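Local coordinates for protein shikimate 5-dehydrogenase (Mycobacterium fortuitum subsp. fortuitum DSM 46621, PDB 4XIJ) that probably catalyses the reversible NADP-dependent interconversion of 3-dehydroshikimate and shikimate, the fourth step of the chorismate pathway toward aromatic amino acids, at residues Arg14-Ile23 and Pro65-Pro75; Leu246-Val257 and Lys267-Gly275. All blocks are in the same frame, centred on the assembly; numbering follows the deposited sequence. Where two conformers were deposited one is given.

Overall arrangement
Interaction 1 pairs two parallel strands of the mixed sheet in the substrate-binding domain; interaction 2 packs the last two helices of the chain against each other. Their centres are about 17 Å apart. The first is held mainly by backbone hydrogen bonds through a strand pair that is buried in its middle and partly exposed at its ends, with polar ends at Arg-14 and Thr-73. The second has no direct hydrogen bond between its segments: Met-270 and its neighbours make an apolar core, edged by Lys-267 and Arg-271 at the surface. The two meet where Gln-256, on a side of its helix that does not face 267-275, probably hydrogen-bonds through OE1 to Ser-71 OG.

Interaction 1: Arg14-Ile23 and Pro65-Pro75; sequences RKAAVLGSPI and PEWVGLSVTMP. With SO4 (sulfate ion), chain E; SO4 (sulfate ion), chain F.
Lys-15 lies opposite Trp-67 and Val-18 opposite Ser-71 as parallel neighbours, with the backbone bonds running to the residues on either side. Val-68 N gives to Lys-15 O; Ala-17 O accepts from Ser-71 N (2.8 Å), and Ser-71 O from Leu-19 N. Leu-19 O takes Thr-73 N at 2.8 Å in a nearly straight bond (175°). Past the strand ends, Met-74 O receives Ser-21 N on a lone pair, while a water links the same oxygen to Pro-22 O.

At the other end, Glu-66 O is gripped twice, by Lys-15 N and by Arg-14 NE (2.9 Å), from opposite faces of its carbonyl plane. Bends at chi2 and chi3 (both near -60°) fold the Arg-14 chain back so that its guanidinium lies flat over Val-68 CB; NH2 adds a weak bond to Pro-65 O.

Lys-15 CB sits 3.7 Å from the centroid of the six-membered ring of Trp-67, over its face, a CH-pi contact. Ala-17 CB meets that ring at its edge, 3.7 Å from CZ3. Lys-15 NZ hydrogen-bonds to Thr-45 OG1 of the neighbouring strand 45-50.

Thr-73 OG1 lies 2.9 Å from both O2 of the chain E sulfate and O3 of the chain F sulfate; His-25, Lys-77 and Asn-98 also bind these ions. Ser-71 OG bonds to Tyr-46. This is the parallel strand pairing of the alpha/beta substrate-binding domain of shikimate dehydrogenases.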
loop_
_atom_site.group_PDB
_atom_site.type_symbol
_atom_site.label_atom_id
_atom_site.label_comp_id
_atom_site.label_asym_id
_atom_site.label_seq_id
_atom_site.Cartn_x
_atom_site.Cartn_y
_atom_site.Cartn_z
ATOM N N ARG A 14 8.168 13.193 20.387
ATOM C CA ARG A 14 8.910 12.700 19.233
ATOM C C ARG A 14 8.410 13.368 17.961
ATOM O O ARG A 14 7.356 13.990 17.948
ATOM C CB ARG A 14 8.771 11.181 19.137
ATOM C CG ARG A 14 9.275 10.418 20.362
ATOM C CD ARG A 14 10.754 10.652 20.703
ATOM N NE ARG A 14 11.689 10.231 19.642
ATOM C CZ ARG A 14 12.125 8.975 19.456
ATOM N NH1 ARG A 14 11.719 7.993 20.253
ATOM N NH2 ARG A 14 12.993 8.697 18.483
ATOM N N LYS A 15 9.206 13.273 16.897
ATOM C CA LYS A 15 8.898 13.876 15.616
ATOM C C LYS A 15 8.812 12.831 14.525
ATOM O O LYS A 15 9.628 11.887 14.454
ATOM C CB LYS A 15 9.967 14.892 15.223
ATOM C CG LYS A 15 10.155 16.006 16.303
ATOM C CD LYS A 15 11.033 17.118 15.765
ATOM C CE LYS A 15 10.200 18.006 14.816
ATOM N NZ LYS A 15 9.143 18.825 15.534
ATOM N N ALA A 16 7.829 13.035 13.660
ATOM C CA ALA A 16 7.662 12.204 12.472
ATOM C C ALA A 16 7.268 13.068 11.281
ATOM O O ALA A 16 6.918 14.251 11.441
ATOM C CB ALA A 16 6.612 11.068 12.728
ATOM N N ALA A 17 7.290 12.495 10.092
ATOM C CA ALA A 17 6.901 13.243 8.902
ATOM C C ALA A 17 6.593 12.302 7.766
ATOM O O ALA A 17 6.996 11.118 7.784
ATOM C CB ALA A 17 8.013 14.215 8.445
ATOM N N VAL A 18 5.922 12.852 6.759
ATOM C CA VAL A 18 5.856 12.201 5.441
ATOM C C VAL A 18 6.708 12.958 4.443
ATOM O O VAL A 18 6.700 14.183 4.407
ATOM C CB VAL A 18 4.392 12.074 4.923
ATOM C CG1 VAL A 18 3.650 13.452 4.769
ATOM C CG2 VAL A 18 4.344 11.247 3.598
ATOM N N LEU A 19 7.495 12.198 3.679
ATOM C CA LEU A 19 8.386 12.733 2.643
ATOM C C LEU A 19 7.904 12.338 1.255
ATOM O O LEU A 19 7.562 11.176 1.031
ATOM C CB LEU A 19 9.806 12.200 2.820
ATOM C CG LEU A 19 10.507 12.275 4.169
ATOM C CD1 LEU A 19 11.991 11.855 4.050
ATOM C CD2 LEU A 19 10.304 13.494 5.021
ATOM N N GLY A 20 7.886 13.285 0.325
ATOM C CA GLY A 20 7.526 12.947 -1.034
ATOM C C GLY A 20 7.262 14.193 -1.850
ATOM O O GLY A 20 7.429 15.314 -1.336
ATOM N N SER A 21 6.822 14.011 -3.098
ATOM C CA SER A 21 6.577 15.142 -3.974
ATOM C C SER A 21 5.777 14.664 -5.186
ATOM O O SER A 21 6.267 13.878 -5.981
ATOM C CB SER A 21 7.894 15.779 -4.389
ATOM O OG SER A 21 7.652 16.834 -5.310
ATOM N N PRO A 22 4.531 15.122 -5.324
ATOM C CA PRO A 22 3.855 16.103 -4.463
ATOM C C PRO A 22 3.450 15.521 -3.100
ATOM O O PRO A 22 3.320 14.298 -2.920
ATOM C CB PRO A 22 2.631 16.505 -5.313
ATOM C CG PRO A 22 2.334 15.292 -6.112
ATOM C CD PRO A 22 3.704 14.752 -6.490
ATOM N N ILE A 23 3.263 16.400 -2.121
ATOM C CA ILE A 23 3.096 15.912 -0.758
ATOM C C ILE A 23 1.757 16.339 -0.136
ATOM O O ILE A 23 1.490 16.066 1.037
ATOM C CB ILE A 23 4.333 16.387 0.109
ATOM C CG1 ILE A 23 4.547 15.491 1.315
ATOM C CG2 ILE A 23 4.224 17.848 0.486
ATOM C CD1 ILE A 23 4.536 14.044 1.004
ATOM N N PRO A 65 18.035 12.539 17.084
ATOM C CA PRO A 65 17.460 11.360 17.752
ATOM C C PRO A 65 15.975 11.526 18.104
ATOM O O PRO A 65 15.291 10.516 18.237
ATOM C CB PRO A 65 18.344 11.192 19.000
ATOM C CG PRO A 65 18.980 12.470 19.191
ATOM C CD PRO A 65 19.127 13.143 17.881
ATOM N N GLU A 66 15.466 12.755 18.127
ATOM C CA GLU A 66 14.049 12.940 18.401
ATOM C C GLU A 66 13.133 12.429 17.280
ATOM O O GLU A 66 11.928 12.196 17.521
ATOM C CB GLU A 66 13.746 14.424 18.689
ATOM C CG GLU A 66 13.798 15.365 17.517
ATOM C CD GLU A 66 15.186 15.912 17.182
ATOM O OE1 GLU A 66 16.215 15.310 17.601
ATOM O OE2 GLU A 66 15.236 16.969 16.483
ATOM N N TRP A 67 13.698 12.216 16.091
ATOM C CA TRP A 67 12.916 11.721 14.959
ATOM C C TRP A 67 12.745 10.237 15.115
ATOM O O TRP A 67 13.735 9.475 15.089
ATOM C CB TRP A 67 13.599 12.095 13.635
ATOM C CG TRP A 67 13.428 13.567 13.361
ATOM C CD1 TRP A 67 14.211 14.607 13.830
ATOM C CD2 TRP A 67 12.384 14.162 12.587
ATOM N NE1 TRP A 67 13.704 15.808 13.368
ATOM C CE2 TRP A 67 12.595 15.555 12.593
ATOM C CE3 TRP A 67 11.299 13.644 11.852
ATOM C CZ2 TRP A 67 11.749 16.452 11.903
ATOM C CZ3 TRP A 67 10.459 14.529 11.173
ATOM C CH2 TRP A 67 10.692 15.923 11.213
ATOM N N VAL A 68 11.481 9.814 15.209
ATOM C CA VAL A 68 11.154 8.437 15.525
ATOM C C VAL A 68 10.789 7.640 14.279
ATOM O O VAL A 68 10.959 6.425 14.250
ATOM C CB VAL A 68 9.969 8.380 16.546
ATOM C CG1 VAL A 68 8.652 8.916 15.941
ATOM C CG2 VAL A 68 9.788 6.983 17.130
ATOM N N GLY A 69 10.217 8.284 13.264
ATOM C CA GLY A 69 9.732 7.548 12.096
ATOM C C GLY A 69 9.384 8.487 10.960
ATOM O O GLY A 69 9.096 9.665 11.206
ATOM N N LEU A 70 9.436 7.959 9.741
ATOM C CA LEU A 70 9.010 8.673 8.551
ATOM C C LEU A 70 8.145 7.799 7.680
ATOM O O LEU A 70 8.449 6.613 7.492
ATOM C CB LEU A 70 10.221 9.129 7.731
ATOM C CG LEU A 70 11.255 9.969 8.456
ATOM C CD1 LEU A 70 12.557 9.986 7.653
ATOM C CD2 LEU A 70 10.683 11.367 8.652
ATOM N N SER A 71 7.088 8.367 7.129
ATOM C CA SER A 71 6.375 7.777 6.020
ATOM C C SER A 71 6.989 8.317 4.736
ATOM O O SER A 71 7.396 9.471 4.699
ATOM C CB SER A 71 4.891 8.121 6.107
ATOM O OG SER A 71 4.361 7.706 7.384
ATOM N N VAL A 72 7.048 7.507 3.702
ATOM C CA VAL A 72 7.663 7.975 2.460
ATOM C C VAL A 72 6.700 7.670 1.342
ATOM O O VAL A 72 6.200 6.545 1.222
ATOM C CB VAL A 72 9.011 7.284 2.190
ATOM C CG1 VAL A 72 9.591 7.751 0.831
ATOM C CG2 VAL A 72 10.030 7.571 3.323
ATOM N N THR A 73 6.415 8.656 0.517
ATOM C CA THR A 73 5.566 8.386 -0.631
ATOM C C THR A 73 6.340 8.709 -1.914
ATOM O O THR A 73 7.554 8.967 -1.871
ATOM C CB THR A 73 4.218 9.168 -0.497
ATOM O OG1 THR A 73 3.326 8.720 -1.522
ATOM C CG2 THR A 73 4.389 10.723 -0.583
ATOM N N MET A 74 5.670 8.630 -3.060
ATOM C CA MET A 74 6.318 8.913 -4.357
ATOM C C MET A 74 6.953 10.311 -4.314
ATOM O O MET A 74 6.326 11.250 -3.786
ATOM C CB MET A 74 5.285 8.812 -5.479
ATOM C CG MET A 74 4.856 7.393 -5.736
ATOM S SD MET A 74 3.557 6.749 -4.623
ATOM C CE MET A 74 2.240 7.930 -4.859
ATOM N N PRO A 75 8.176 10.485 -4.860
ATOM C CA PRO A 75 8.972 9.545 -5.649
ATOM C C PRO A 75 10.076 8.872 -4.832
ATOM O O PRO A 75 11.036 8.410 -5.422
ATOM C CB PRO A 75 9.582 10.459 -6.722
ATOM C CG PRO A 75 9.888 11.724 -5.935
ATOM C CD PRO A 75 8.738 11.855 -4.931
HETATM S S SO4 E . 2.034 5.609 0.478
HETATM O O1 SO4 E . 0.550 5.514 0.501
HETATM O O2 SO4 E . 2.400 6.091 -0.890
HETATM O O3 SO4 E . 2.558 6.574 1.489
HETATM O O4 SO4 E . 2.523 4.305 0.947
HETATM S S SO4 F . -0.266 9.736 -1.652
HETATM O O1 SO4 F . -1.440 10.126 -0.861
HETATM O O2 SO4 F . -0.468 10.091 -3.049
HETATM O O3 SO4 F . 0.967 10.270 -1.085
HETATM O O4 SO4 F . -0.199 8.271 -1.592
HETATM O O HOH W 1 3.650 11.882 -4.270
#

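Interaction 2: Leu246-Val257 and Lys267-Gly275; sequences LQMLLNQAFAQV and KEAMRAALG. With EDO (1,2-ethanediol), chain C; SO4 (sulfate ion), chain H.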
loop_
_atom_site.group_PDB
_atom_site.type_symbol
_atom_site.label_atom_id
_atom_site.label_comp_id
_atom_site.label_asym_id
_atom_site.label_seq_id
_atom_site.Cartn_x
_atom_site.Cartn_y
_atom_site.Cartn_z
ATOM N N LEU A 246 -9.576 3.466 0.617
ATOM C CA LEU A 246 -9.396 3.996 1.991
ATOM C C LEU A 246 -8.981 2.868 2.928
ATOM O O LEU A 246 -8.257 3.106 3.904
ATOM C CB LEU A 246 -10.656 4.680 2.538
ATOM C CG LEU A 246 -10.941 6.003 1.836
ATOM C CD1 LEU A 246 -12.324 6.462 2.321
ATOM C CD2 LEU A 246 -9.842 7.075 2.123
ATOM N N GLN A 247 -9.428 1.640 2.672
ATOM C CA GLN A 247 -9.005 0.549 3.564
ATOM C C GLN A 247 -7.518 0.172 3.390
ATOM O O GLN A 247 -6.891 -0.298 4.341
ATOM C CB GLN A 247 -9.883 -0.706 3.340
ATOM C CG GLN A 247 -11.354 -0.460 3.643
ATOM C CD GLN A 247 -11.583 0.160 5.028
ATOM O OE1 GLN A 247 -12.296 1.179 5.158
ATOM N NE2 GLN A 247 -11.053 -0.460 6.047
ATOM N N MET A 248 -6.963 0.345 2.184
ATOM C CA MET A 248 -5.525 0.217 1.988
ATOM C C MET A 248 -4.792 1.293 2.801
ATOM O O MET A 248 -3.892 0.982 3.551
ATOM C CB MET A 248 -5.176 0.312 0.504
ATOM C CG MET A 248 -5.782 -0.865 -0.255
ATOM S SD MET A 248 -5.734 -0.617 -2.054
ATOM C CE MET A 248 -3.981 -0.466 -2.413
ATOM N N LEU A 249 -5.231 2.549 2.686
ATOM C CA LEU A 249 -4.575 3.644 3.437
ATOM C C LEU A 249 -4.647 3.382 4.947
ATOM O O LEU A 249 -3.642 3.568 5.668
ATOM C CB LEU A 249 -5.194 5.026 3.120
ATOM C CG LEU A 249 -5.077 5.531 1.683
ATOM C CD1 LEU A 249 -5.707 6.915 1.583
ATOM C CD2 LEU A 249 -3.628 5.555 1.216
ATOM N N LEU A 250 -5.798 2.922 5.430
ATOM C CA LEU A 250 -5.964 2.621 6.847
ATOM C C LEU A 250 -4.971 1.572 7.318
ATOM O O LEU A 250 -4.253 1.786 8.293
ATOM C CB LEU A 250 -7.394 2.167 7.095
ATOM C CG LEU A 250 -7.695 1.872 8.571
ATOM C CD1 LEU A 250 -7.751 3.138 9.373
ATOM C CD2 LEU A 250 -9.024 1.139 8.624
ATOM N N ASN A 251 -4.915 0.439 6.599
ATOM C CA ASN A 251 -4.055 -0.641 7.016
ATOM C C ASN A 251 -2.547 -0.337 6.838
ATOM O O ASN A 251 -1.752 -0.763 7.675
ATOM C CB ASN A 251 -4.466 -1.920 6.301
ATOM C CG ASN A 251 -5.681 -2.565 6.951
ATOM O OD1 ASN A 251 -5.553 -3.302 7.948
ATOM N ND2 ASN A 251 -6.874 -2.267 6.434
ATOM N N GLN A 252 -2.185 0.462 5.846
ATOM C CA GLN A 252 -0.816 0.973 5.725
ATOM C C GLN A 252 -0.396 1.734 6.980
ATOM O O GLN A 252 0.742 1.646 7.450
ATOM C CB GLN A 252 -0.667 1.936 4.510
ATOM C CG GLN A 252 -0.726 1.292 3.151
ATOM C CD GLN A 252 -0.986 2.313 2.054
ATOM O OE1 GLN A 252 -0.744 3.524 2.247
ATOM N NE2 GLN A 252 -1.437 1.839 0.897
ATOM N N ALA A 253 -1.333 2.534 7.487
ATOM C CA ALA A 253 -1.051 3.427 8.588
ATOM C C ALA A 253 -1.016 2.667 9.910
ATOM O O ALA A 253 -0.247 3.051 10.803
ATOM C CB ALA A 253 -2.114 4.556 8.636
ATOM N N PHE A 254 -1.873 1.642 10.065
ATOM C CA PHE A 254 -1.889 0.870 11.331
ATOM C C PHE A 254 -0.465 0.423 11.636
ATOM O O PHE A 254 0.060 0.560 12.765
ATOM C CB PHE A 254 -2.732 -0.394 11.228
ATOM C CG PHE A 254 -4.213 -0.211 11.231
ATOM C CD1 PHE A 254 -4.832 0.925 11.737
ATOM C CD2 PHE A 254 -5.011 -1.250 10.753
ATOM C CE1 PHE A 254 -6.221 1.005 11.801
ATOM C CE2 PHE A 254 -6.391 -1.173 10.790
ATOM C CZ PHE A 254 -7.011 -0.037 11.310
ATOM N N ALA A 255 0.178 -0.125 10.607
ATOM C CA ALA A 255 1.477 -0.740 10.819
ATOM C C ALA A 255 2.588 0.300 11.145
ATOM O O ALA A 255 3.433 0.096 12.011
ATOM C CB ALA A 255 1.827 -1.575 9.572
ATOM N N GLN A 256 2.516 1.455 10.505
ATOM C CA GLN A 256 3.438 2.539 10.821
ATOM C C GLN A 256 3.241 3.046 12.239
ATOM O O GLN A 256 4.218 3.266 12.973
ATOM C CB GLN A 256 3.254 3.692 9.851
ATOM C CG GLN A 256 3.591 3.296 8.413
ATOM C CD GLN A 256 3.450 4.431 7.454
ATOM O OE1 GLN A 256 2.663 5.352 7.707
ATOM N NE2 GLN A 256 4.173 4.375 6.341
ATOM N N VAL A 257 1.977 3.242 12.644
ATOM C CA VAL A 257 1.716 3.743 14.005
ATOM C C VAL A 257 2.275 2.758 15.040
ATOM O O VAL A 257 2.898 3.206 16.041
ATOM C CB VAL A 257 0.223 4.002 14.226
ATOM C CG1 VAL A 257 -0.116 4.213 15.736
ATOM C CG2 VAL A 257 -0.216 5.210 13.370
ATOM N N LYS A 267 -7.576 1.599 16.485
ATOM C CA LYS A 267 -8.188 1.447 15.155
ATOM C C LYS A 267 -9.453 2.281 14.976
ATOM O O LYS A 267 -9.664 2.832 13.889
ATOM C CB LYS A 267 -8.492 -0.026 14.838
ATOM C CG LYS A 267 -7.243 -0.893 14.803
ATOM C CD LYS A 267 -7.474 -2.285 14.238
ATOM C CE LYS A 267 -6.148 -2.963 14.003
ATOM N NZ LYS A 267 -6.278 -4.333 13.376
ATOM N N GLU A 268 -10.303 2.401 16.005
ATOM C CA GLU A 268 -11.524 3.179 15.835
ATOM C C GLU A 268 -11.170 4.641 15.645
ATOM O O GLU A 268 -11.819 5.367 14.863
ATOM C CB GLU A 268 -12.492 2.984 17.012
ATOM C CG GLU A 268 -13.279 1.645 16.901
ATOM C CD GLU A 268 -14.286 1.595 15.722
ATOM O OE1 GLU A 268 -15.424 2.158 15.885
ATOM O OE2 GLU A 268 -13.965 0.985 14.669
ATOM N N ALA A 269 -10.175 5.121 16.384
ATOM C CA ALA A 269 -9.783 6.539 16.267
ATOM C C ALA A 269 -9.247 6.790 14.852
ATOM O O ALA A 269 -9.546 7.820 14.246
ATOM C CB ALA A 269 -8.748 6.874 17.315
ATOM N N MET A 270 -8.472 5.859 14.311
ATOM C CA MET A 270 -7.944 6.043 12.953
ATOM C C MET A 270 -9.046 5.936 11.901
ATOM O O MET A 270 -9.028 6.665 10.907
ATOM C CB MET A 270 -6.819 5.023 12.709
ATOM C CG MET A 270 -5.622 5.371 13.605
ATOM S SD MET A 270 -4.258 4.212 13.454
ATOM C CE MET A 270 -3.590 4.633 11.813
ATOM N N ARG A 271 -10.013 5.040 12.125
ATOM C CA ARG A 271 -11.171 5.003 11.211
ATOM C C ARG A 271 -11.944 6.322 11.203
ATOM O O ARG A 271 -12.495 6.703 10.136
ATOM C CB ARG A 271 -12.125 3.853 11.538
ATOM C CG ARG A 271 -11.511 2.471 11.217
ATOM C CD ARG A 271 -12.433 1.324 11.673
ATOM N NE ARG A 271 -11.800 0.042 11.387
ATOM C CZ ARG A 271 -11.512 -0.879 12.308
ATOM N NH1 ARG A 271 -10.923 -2.005 11.933
ATOM N NH2 ARG A 271 -11.845 -0.682 13.586
ATOM N N ALA A 272 -12.043 6.988 12.358
ATOM C CA ALA A 272 -12.743 8.268 12.403
ATOM C C ALA A 272 -12.050 9.313 11.537
ATOM O O ALA A 272 -12.693 10.238 11.065
ATOM C CB ALA A 272 -12.874 8.773 13.875
ATOM N N ALA A 273 -10.740 9.164 11.331
ATOM C CA ALA A 273 -9.965 10.137 10.558
ATOM C C ALA A 273 -9.818 9.756 9.078
ATOM O O ALA A 273 -9.188 10.457 8.294
ATOM C CB ALA A 273 -8.550 10.314 11.197
ATOM N N LEU A 274 -10.419 8.662 8.694
ATOM C CA LEU A 274 -10.209 8.097 7.363
ATOM C C LEU A 274 -11.117 8.757 6.324
ATOM O O LEU A 274 -12.340 8.760 6.493
ATOM C CB LEU A 274 -10.469 6.599 7.425
ATOM C CG LEU A 274 -10.065 5.811 6.185
ATOM C CD1 LEU A 274 -8.554 5.825 6.001
ATOM C CD2 LEU A 274 -10.598 4.370 6.351
ATOM N N GLY A 275 -10.518 9.281 5.253
ATOM C CA GLY A 275 -11.241 9.910 4.165
ATOM C C GLY A 275 -10.270 10.694 3.301
ATOM O O GLY A 275 -9.073 10.790 3.669
ATOM O OXT GLY A 275 -10.629 11.253 2.246
HETATM C C1 EDO C . -10.344 0.386 18.326
HETATM O O1 EDO C . -10.151 1.677 18.788
HETATM C C2 EDO C . -9.373 -0.404 19.137
HETATM O O2 EDO C . -8.226 -0.625 18.310
HETATM S S SO4 H . -10.962 -4.465 14.499
HETATM O O1 SO4 H . -11.056 -3.090 15.046
HETATM O O2 SO4 H . -12.299 -5.089 14.500
HETATM O O3 SO4 H . -10.068 -5.261 15.357
HETATM O O4 SO4 H . -10.425 -4.455 13.126
HETATM O O HOH W 2 -12.078 -0.380 8.617
#
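A single knob-into-hole contact between the closing helices of the C-terminal region centres on Met-270, which enters the hole formed by Leu-250, Ala-253, Phe-254 and Val-257. Its chain runs straight to SD and bends at chi3 (73°), putting CE 3.5 Å from Ala-253 CB and against Val-257 CG2. The sulfur lies in the plane of the Phe-254 ring, at its edge, 3.8 Å from CD1: a Met-aromatic contact.

The extended Lys-267 chain lies over one face of that ring, the two side chains running at about a right angle; its CG makes a CH-pi contact 4.0 Å from the Phe-254 ring centroid. Leu-250 O lies over the opposite face, toward the rim. Leu-250 divides its branches, CD1 against Met-270 CB and CD2 against Arg-271 CG (3.8 Å). Leu-274 CD2 packs on Leu-246 CB at 3.8 Å, while Gly-275 passes Leu-246 CD2; its carboxylate forms a salt bridge with Arg-27.

A water joins Gln-247 NE2 to Arg-271 NE, whose guanidinium holds a sulfate by two bonds, NH1 to O4 (2.8 Å) and NH2 to O1. NH2 also bridges to the anti lone pair of Glu-268 OE2. The axes of the two short segments run at 136° and come within 10.6 Å. This pair of C-terminal helices packs back on helix 28-38 of the substrate-binding domain, as in the two-domain shikimate dehydrogenase fold.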